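Local structure of GDP-L-fucose synthase (Campylobacter jejuni subsp. jejuni serotype O:2, 7M13) at residues 19-33 against 247-259. The protein binds NADPH and probably acts as an NADP-dependent nucleotide-sugar epimerase and reductase, making a GDP-linked sugar for the capsular polysaccharide. Residues are numbered along the deposited sequence; the frame is centred on the assembly and turned at random. Where two conformers were deposited one is given.
With NAP (NADP nicotinamide-adenine-dinucleotide phosphate), chain E.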
loop_
_atom_site.group_PDB
_atom_site.type_symbol
_atom_site.label_atom_id
_atom_site.label_comp_id
_atom_site.label_asym_id
_atom_site.label_seq_id
_atom_site.Cartn_x
_atom_site.Cartn_y
_atom_site.Cartn_z
ATOM N N THR B 19 2.667 -10.956 21.732
ATOM C CA THR B 19 2.782 -10.127 22.954
ATOM C C THR B 19 1.477 -9.344 23.186
ATOM O O THR B 19 0.897 -9.390 24.297
ATOM C CB THR B 19 4.019 -9.241 22.874
ATOM O OG1 THR B 19 5.142 -10.124 22.790
ATOM C CG2 THR B 19 4.141 -8.333 24.072
ATOM N N ALA B 20 1.010 -8.602 22.189
ATOM C CA ALA B 20 -0.224 -7.806 22.298
ATOM C C ALA B 20 -1.406 -8.758 22.446
ATOM O O ALA B 20 -2.278 -8.469 23.253
ATOM C CB ALA B 20 -0.379 -6.893 21.094
ATOM N N GLY B 21 -1.446 -9.849 21.688
ATOM C CA GLY B 21 -2.611 -10.736 21.726
ATOM C C GLY B 21 -2.747 -11.357 23.100
ATOM O O GLY B 21 -3.871 -11.410 23.605
ATOM N N THR B 22 -1.631 -11.771 23.695
ATOM C CA THR B 22 -1.698 -12.416 25.028
ATOM C C THR B 22 -2.221 -11.384 26.027
ATOM O O THR B 22 -3.042 -11.732 26.888
ATOM C CB THR B 22 -0.342 -12.975 25.447
ATOM O OG1 THR B 22 0.056 -13.985 24.520
ATOM C CG2 THR B 22 -0.421 -13.519 26.852
ATOM N N ALA B 23 -1.714 -10.142 26.004
ATOM C CA ALA B 23 -2.155 -9.070 26.897
ATOM C C ALA B 23 -3.641 -8.761 26.686
ATOM O O ALA B 23 -4.365 -8.503 27.650
ATOM C CB ALA B 23 -1.316 -7.825 26.699
ATOM N N LEU B 24 -4.129 -8.764 25.446
ATOM C CA LEU B 24 -5.554 -8.480 25.215
ATOM C C LEU B 24 -6.409 -9.616 25.796
ATOM O O LEU B 24 -7.431 -9.305 26.439
ATOM C CB LEU B 24 -5.810 -8.307 23.720
ATOM C CG LEU B 24 -5.511 -6.917 23.214
ATOM C CD1 LEU B 24 -5.323 -6.971 21.708
ATOM C CD2 LEU B 24 -6.613 -5.958 23.597
ATOM N N VAL B 25 -6.013 -10.857 25.542
ATOM C CA VAL B 25 -6.787 -12.012 26.081
ATOM C C VAL B 25 -6.868 -11.845 27.598
ATOM O O VAL B 25 -7.973 -11.913 28.136
ATOM C CB VAL B 25 -6.199 -13.373 25.696
ATOM C CG1 VAL B 25 -6.915 -14.482 26.469
ATOM C CG2 VAL B 25 -6.263 -13.676 24.212
ATOM N N GLU B 26 -5.739 -11.633 28.271
ATOM C CA GLU B 26 -5.743 -11.565 29.767
ATOM C C GLU B 26 -6.554 -10.371 30.277
ATOM O O GLU B 26 -7.293 -10.507 31.273
ATOM C CB GLU B 26 -4.312 -11.524 30.295
ATOM C CG GLU B 26 -3.599 -12.844 30.116
ATOM C CD GLU B 26 -2.134 -12.811 30.521
ATOM O OE1 GLU B 26 -1.593 -11.686 30.736
ATOM O OE2 GLU B 26 -1.530 -13.907 30.578
ATOM N N ASN B 27 -6.389 -9.193 29.696
ATOM C CA ASN B 27 -7.070 -7.958 30.132
ATOM C C ASN B 27 -8.581 -8.054 29.845
ATOM O O ASN B 27 -9.379 -7.633 30.685
ATOM C CB ASN B 27 -6.446 -6.735 29.471
ATOM C CG ASN B 27 -5.253 -6.271 30.264
ATOM O OD1 ASN B 27 -5.453 -5.611 31.281
ATOM N ND2 ASN B 27 -4.057 -6.707 29.897
ATOM N N LEU B 28 -8.996 -8.630 28.715
ATOM C CA LEU B 28 -10.437 -8.833 28.434
ATOM C C LEU B 28 -11.031 -9.802 29.480
ATOM O O LEU B 28 -12.061 -9.433 30.018
ATOM C CB LEU B 28 -10.586 -9.361 27.011
ATOM C CG LEU B 28 -10.376 -8.298 25.941
ATOM C CD1 LEU B 28 -10.169 -8.964 24.611
ATOM C CD2 LEU B 28 -11.552 -7.332 25.893
ATOM N N GLN B 29 -10.383 -10.937 29.724
ATOM C CA GLN B 29 -10.901 -11.938 30.710
ATOM C C GLN B 29 -11.036 -11.234 32.066
ATOM O O GLN B 29 -12.076 -11.408 32.771
ATOM C CB GLN B 29 -10.014 -13.168 30.697
ATOM C CG GLN B 29 -10.261 -14.036 29.475
ATOM C CD GLN B 29 -9.282 -15.171 29.302
ATOM O OE1 GLN B 29 -8.161 -15.145 29.814
ATOM N NE2 GLN B 29 -9.677 -16.145 28.511
ATOM N N LYS B 30 -10.054 -10.427 32.447
ATOM C CA LYS B 30 -10.048 -9.801 33.798
ATOM C C LYS B 30 -11.243 -8.847 33.957
ATOM O O LYS B 30 -11.656 -8.555 35.110
ATOM C CB LYS B 30 -8.717 -9.093 34.066
ATOM C CG LYS B 30 -8.641 -8.428 35.437
ATOM C CD LYS B 30 -7.509 -7.429 35.618
ATOM C CE LYS B 30 -7.300 -7.064 37.074
ATOM N NZ LYS B 30 -5.860 -6.862 37.348
ATOM N N ARG B 31 -11.786 -8.319 32.869
ATOM C CA ARG B 31 -12.919 -7.383 32.843
ATOM C C ARG B 31 -14.239 -8.119 32.568
ATOM O O ARG B 31 -15.252 -7.417 32.431
ATOM C CB ARG B 31 -12.638 -6.295 31.804
ATOM C CG ARG B 31 -11.382 -5.501 32.128
ATOM C CD ARG B 31 -11.135 -4.571 30.971
ATOM N NE ARG B 31 -9.769 -4.097 30.950
ATOM C CZ ARG B 31 -9.430 -2.880 30.588
ATOM N NH1 ARG B 31 -10.361 -2.008 30.225
ATOM N NH2 ARG B 31 -8.161 -2.529 30.637
ATOM N N GLY B 32 -14.199 -9.437 32.443
ATOM C CA GLY B 32 -15.367 -10.333 32.258
ATOM C C GLY B 32 -15.739 -10.573 30.802
ATOM O O GLY B 32 -16.765 -11.237 30.559
ATOM N N PHE B 33 -14.906 -10.125 29.858
ATOM C CA PHE B 33 -15.150 -10.349 28.410
ATOM C C PHE B 33 -14.645 -11.743 28.084
ATOM O O PHE B 33 -13.461 -11.915 27.736
ATOM C CB PHE B 33 -14.462 -9.286 27.556
ATOM C CG PHE B 33 -15.011 -7.905 27.720
ATOM C CD1 PHE B 33 -16.096 -7.463 27.002
ATOM C CD2 PHE B 33 -14.461 -7.024 28.649
ATOM C CE1 PHE B 33 -16.604 -6.191 27.184
ATOM C CE2 PHE B 33 -14.942 -5.738 28.800
ATOM C CZ PHE B 33 -16.016 -5.318 28.071
ATOM N N SER B 247 2.416 -3.772 27.262
ATOM C CA SER B 247 1.266 -4.436 26.614
ATOM C C SER B 247 -0.022 -4.300 27.443
ATOM O O SER B 247 -1.101 -4.378 26.829
ATOM C CB SER B 247 1.595 -5.819 26.270
ATOM O OG SER B 247 1.935 -6.540 27.450
ATOM N N ASP B 248 0.024 -4.073 28.761
ATOM C CA ASP B 248 -1.214 -3.784 29.521
ATOM C C ASP B 248 -1.771 -2.412 29.132
ATOM O O ASP B 248 -2.999 -2.255 29.107
ATOM C CB ASP B 248 -1.016 -3.872 31.036
ATOM C CG ASP B 248 -0.927 -5.283 31.581
ATOM O OD1 ASP B 248 -1.269 -6.241 30.845
ATOM O OD2 ASP B 248 -0.498 -5.404 32.750
ATOM N N ASP B 249 -0.897 -1.426 28.892
ATOM C CA ASP B 249 -1.305 -0.099 28.395
ATOM C C ASP B 249 -1.830 -0.244 26.959
ATOM O O ASP B 249 -2.846 0.393 26.667
ATOM C CB ASP B 249 -0.179 0.929 28.529
ATOM C CG ASP B 249 -0.193 1.732 29.839
ATOM O OD1 ASP B 249 -1.285 1.883 30.452
ATOM O OD2 ASP B 249 0.881 2.237 30.209
ATOM N N LEU B 250 -1.195 -1.057 26.118
ATOM C CA LEU B 250 -1.717 -1.318 24.759
ATOM C C LEU B 250 -3.112 -1.948 24.872
ATOM O O LEU B 250 -4.058 -1.486 24.215
ATOM C CB LEU B 250 -0.759 -2.212 23.973
ATOM C CG LEU B 250 -1.252 -2.528 22.571
ATOM C CD1 LEU B 250 -0.087 -2.795 21.638
ATOM C CD2 LEU B 250 -2.221 -3.697 22.580
ATOM N N ALA B 251 -3.277 -2.956 25.735
ATOM C CA ALA B 251 -4.596 -3.599 25.881
ATOM C C ALA B 251 -5.606 -2.567 26.376
ATOM O O ALA B 251 -6.723 -2.471 25.851
ATOM C CB ALA B 251 -4.489 -4.777 26.802
ATOM N N ASP B 252 -5.227 -1.747 27.361
ATOM C CA ASP B 252 -6.151 -0.724 27.925
ATOM C C ASP B 252 -6.618 0.235 26.828
ATOM O O ASP B 252 -7.820 0.520 26.767
ATOM C CB ASP B 252 -5.533 0.142 29.025
ATOM C CG ASP B 252 -5.471 -0.521 30.386
ATOM O OD1 ASP B 252 -6.059 -1.617 30.513
ATOM O OD2 ASP B 252 -4.850 0.078 31.306
ATOM N N VAL B 253 -5.701 0.765 26.017
ATOM C CA VAL B 253 -6.109 1.781 25.006
ATOM C C VAL B 253 -6.890 1.070 23.891
ATOM O O VAL B 253 -7.813 1.655 23.352
ATOM C CB VAL B 253 -4.964 2.668 24.457
ATOM C CG1 VAL B 253 -3.916 1.879 23.691
ATOM C CG2 VAL B 253 -5.514 3.821 23.642
ATOM N N ALA B 254 -6.536 -0.170 23.564
ATOM C CA ALA B 254 -7.299 -0.925 22.548
ATOM C C ALA B 254 -8.729 -1.147 23.016
ATOM O O ALA B 254 -9.690 -0.911 22.245
ATOM C CB ALA B 254 -6.580 -2.208 22.222
ATOM N N ILE B 255 -8.906 -1.502 24.295
ATOM C CA ILE B 255 -10.276 -1.705 24.823
ATOM C C ILE B 255 -10.976 -0.349 24.960
ATOM O O ILE B 255 -12.168 -0.190 24.637
ATOM C CB ILE B 255 -10.245 -2.489 26.141
ATOM C CG1 ILE B 255 -9.713 -3.903 25.906
ATOM C CG2 ILE B 255 -11.644 -2.471 26.730
ATOM C CD1 ILE B 255 -9.284 -4.620 27.159
ATOM N N TYR B 256 -10.263 0.686 25.396
ATOM C CA TYR B 256 -10.857 2.033 25.470
ATOM C C TYR B 256 -11.358 2.489 24.093
ATOM O O TYR B 256 -12.427 3.098 23.963
ATOM C CB TYR B 256 -9.837 3.032 26.014
ATOM C CG TYR B 256 -10.376 4.421 26.111
ATOM C CD1 TYR B 256 -11.035 4.824 27.256
ATOM C CD2 TYR B 256 -10.239 5.333 25.072
ATOM C CE1 TYR B 256 -11.569 6.099 27.345
ATOM C CE2 TYR B 256 -10.783 6.599 25.145
ATOM C CZ TYR B 256 -11.448 6.977 26.294
ATOM O OH TYR B 256 -11.983 8.239 26.407
ATOM N N THR B 257 -10.556 2.231 23.066
ATOM C CA THR B 257 -10.930 2.561 21.675
ATOM C C THR B 257 -12.222 1.842 21.338
ATOM O O THR B 257 -13.132 2.475 20.843
ATOM C CB THR B 257 -9.813 2.169 20.690
ATOM O OG1 THR B 257 -8.620 2.894 21.004
ATOM C CG2 THR B 257 -10.151 2.641 19.284
ATOM N N MET B 258 -12.290 0.528 21.548
ATOM C CA MET B 258 -13.534 -0.204 21.235
ATOM C C MET B 258 -14.714 0.460 21.944
ATOM O O MET B 258 -15.784 0.602 21.344
ATOM C CB MET B 258 -13.461 -1.657 21.720
ATOM C CG MET B 258 -12.617 -2.517 20.893
ATOM S SD MET B 258 -13.217 -2.597 19.154
ATOM C CE MET B 258 -12.337 -4.065 18.640
ATOM N N GLN B 259 -14.532 0.842 23.207
ATOM C CA GLN B 259 -15.687 1.258 24.016
ATOM C C GLN B 259 -16.033 2.719 23.783
ATOM O O GLN B 259 -17.144 3.117 24.190
ATOM C CB GLN B 259 -15.431 1.018 25.505
ATOM C CG GLN B 259 -15.222 -0.420 25.875
ATOM C CD GLN B 259 -16.381 -1.296 25.481
ATOM O OE1 GLN B 259 -16.618 -1.538 24.305
ATOM N NE2 GLN B 259 -17.065 -1.852 26.468
HETATM P PA NAP E . 3.999 -10.799 17.789
HETATM O O1A NAP E . 5.110 -10.804 16.781
HETATM O O2A NAP E . 4.378 -11.010 19.235
HETATM O O5B NAP E . 2.908 -11.882 17.466
HETATM C C5B NAP E . 2.366 -12.001 16.151
HETATM C C4B NAP E . 1.429 -13.167 16.177
HETATM O O4B NAP E . 0.801 -13.235 14.874
HETATM C C3B NAP E . 2.106 -14.533 16.417
HETATM O O3B NAP E . 1.468 -15.195 17.504
HETATM C C2B NAP E . 1.958 -15.245 15.078
HETATM O O2B NAP E . 1.726 -16.650 15.196
HETATM C C1B NAP E . 0.699 -14.596 14.513
HETATM N N9A NAP E . 0.646 -14.710 13.071
HETATM C C8A NAP E . 1.529 -14.224 12.157
HETATM N N7A NAP E . 1.275 -14.590 10.923
HETATM C C5A NAP E . 0.152 -15.383 11.035
HETATM C C6A NAP E . -0.599 -16.086 10.077
HETATM N N6A NAP E . -0.295 -16.139 8.776
HETATM N N1A NAP E . -1.659 -16.791 10.533
HETATM C C2A NAP E . -1.945 -16.766 11.842
HETATM N N3A NAP E . -1.301 -16.145 12.832
HETATM C C4A NAP E . -0.247 -15.472 12.353
HETATM O O3 NAP E . 3.201 -9.421 17.656
HETATM P PN NAP E . 3.242 -8.164 18.618
HETATM O O1N NAP E . 4.658 -7.821 18.873
HETATM O O2N NAP E . 2.337 -8.461 19.746
HETATM O O5D NAP E . 2.584 -7.046 17.663
HETATM C C5D NAP E . 1.196 -6.804 17.689
HETATM C C4D NAP E . 0.910 -5.685 16.727
HETATM O O4D NAP E . 1.572 -4.471 17.176
HETATM C C3D NAP E . 1.383 -5.931 15.288
HETATM O O3D NAP E . 0.475 -5.343 14.347
HETATM C C2D NAP E . 2.714 -5.234 15.290
HETATM O O2D NAP E . 3.193 -4.912 13.988
HETATM C C1D NAP E . 2.417 -4.006 16.125
HETATM N N1N NAP E . 3.662 -3.412 16.661
HETATM C C2N NAP E . 4.479 -4.101 17.514
HETATM C C3N NAP E . 5.657 -3.571 17.919
HETATM C C7N NAP E . 6.590 -4.281 18.835
HETATM O O7N NAP E . 7.566 -3.657 19.299
HETATM N N7N NAP E . 6.331 -5.553 19.124
HETATM C C4N NAP E . 6.033 -2.235 17.504
HETATM C C5N NAP E . 5.103 -1.547 16.637
HETATM C C6N NAP E . 4.041 -2.151 16.203
HETATM P P2B NAP E . 2.958 -17.659 15.484
HETATM O O1X NAP E . 3.244 -17.462 16.946
HETATM O O2X NAP E . 4.067 -17.351 14.578
HETATM O O3X NAP E . 2.366 -19.045 15.164
HETATM O O HOH W 1 2.029 -9.498 26.744
HETATM O O HOH W 2 -4.443 -2.936 31.913
HETATM O O HOH W 3 -9.649 0.549 28.854
#
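Asn27 is a knob from helix 19-30 that sits in a hole formed by Asp248, Ala251, Asp252 and Ile255. Its ND2 donates to Asp248 OD1 at 3.0 Å, with an N-H...O angle of 156°. The oxygen lies in the amide plane but is met from above the carboxylate plane. The other ND2 bond goes to Ala23 O, 2.9 Å away, and fixes the rotation of the amide. Ala23 O also takes the backbone N of Asn27, from the opposite face. Water 2 lies 2.9 Å from Asn27 OD1. It is also close to Asp252 OD1, but it has more acceptors in reach than protons.

Asp252 also forms a salt bridge with Arg31. The modelled NH2 to OD1 distance is too short to be trusted, and Asp252 has two conformers. Ile255 CD1 lies 3.8 Å above the centre of the guanidinium. The Arg31 chain, extended from CG to NE, carries that group over it. Water 3 links Arg31 NH1 to Asp252 O.

On the buried side, Leu24 CD2 rests 4.0 Å from Ala254 CB and also touches Ala251. Leu28 CD2 meets Ile255 CD1. Ala23 CB is 3.6 Å from Ser247 CB. Small residues here let the helix axes approach to 8.5 Å. They cross at -64°. Toward the central sheet, Phe65 touches Leu24 and Ala254, and Phe109 touches Leu250 and Ala254.

Both helices pack on one face of the Rossmann-fold sheet. Helix 19-30 is the first helix of that fold. At its N-terminus Thr19 N and Ala20 N donate to the NADP diphosphate, Ala20 N reaching O2N at 2.8 Å. The helix dipole probably adds to this attraction. The contact thus combines an apolar inner side with a polar, hydrated outer side, and sets helix 247-259 against the helix that holds the cofactor diphosphate.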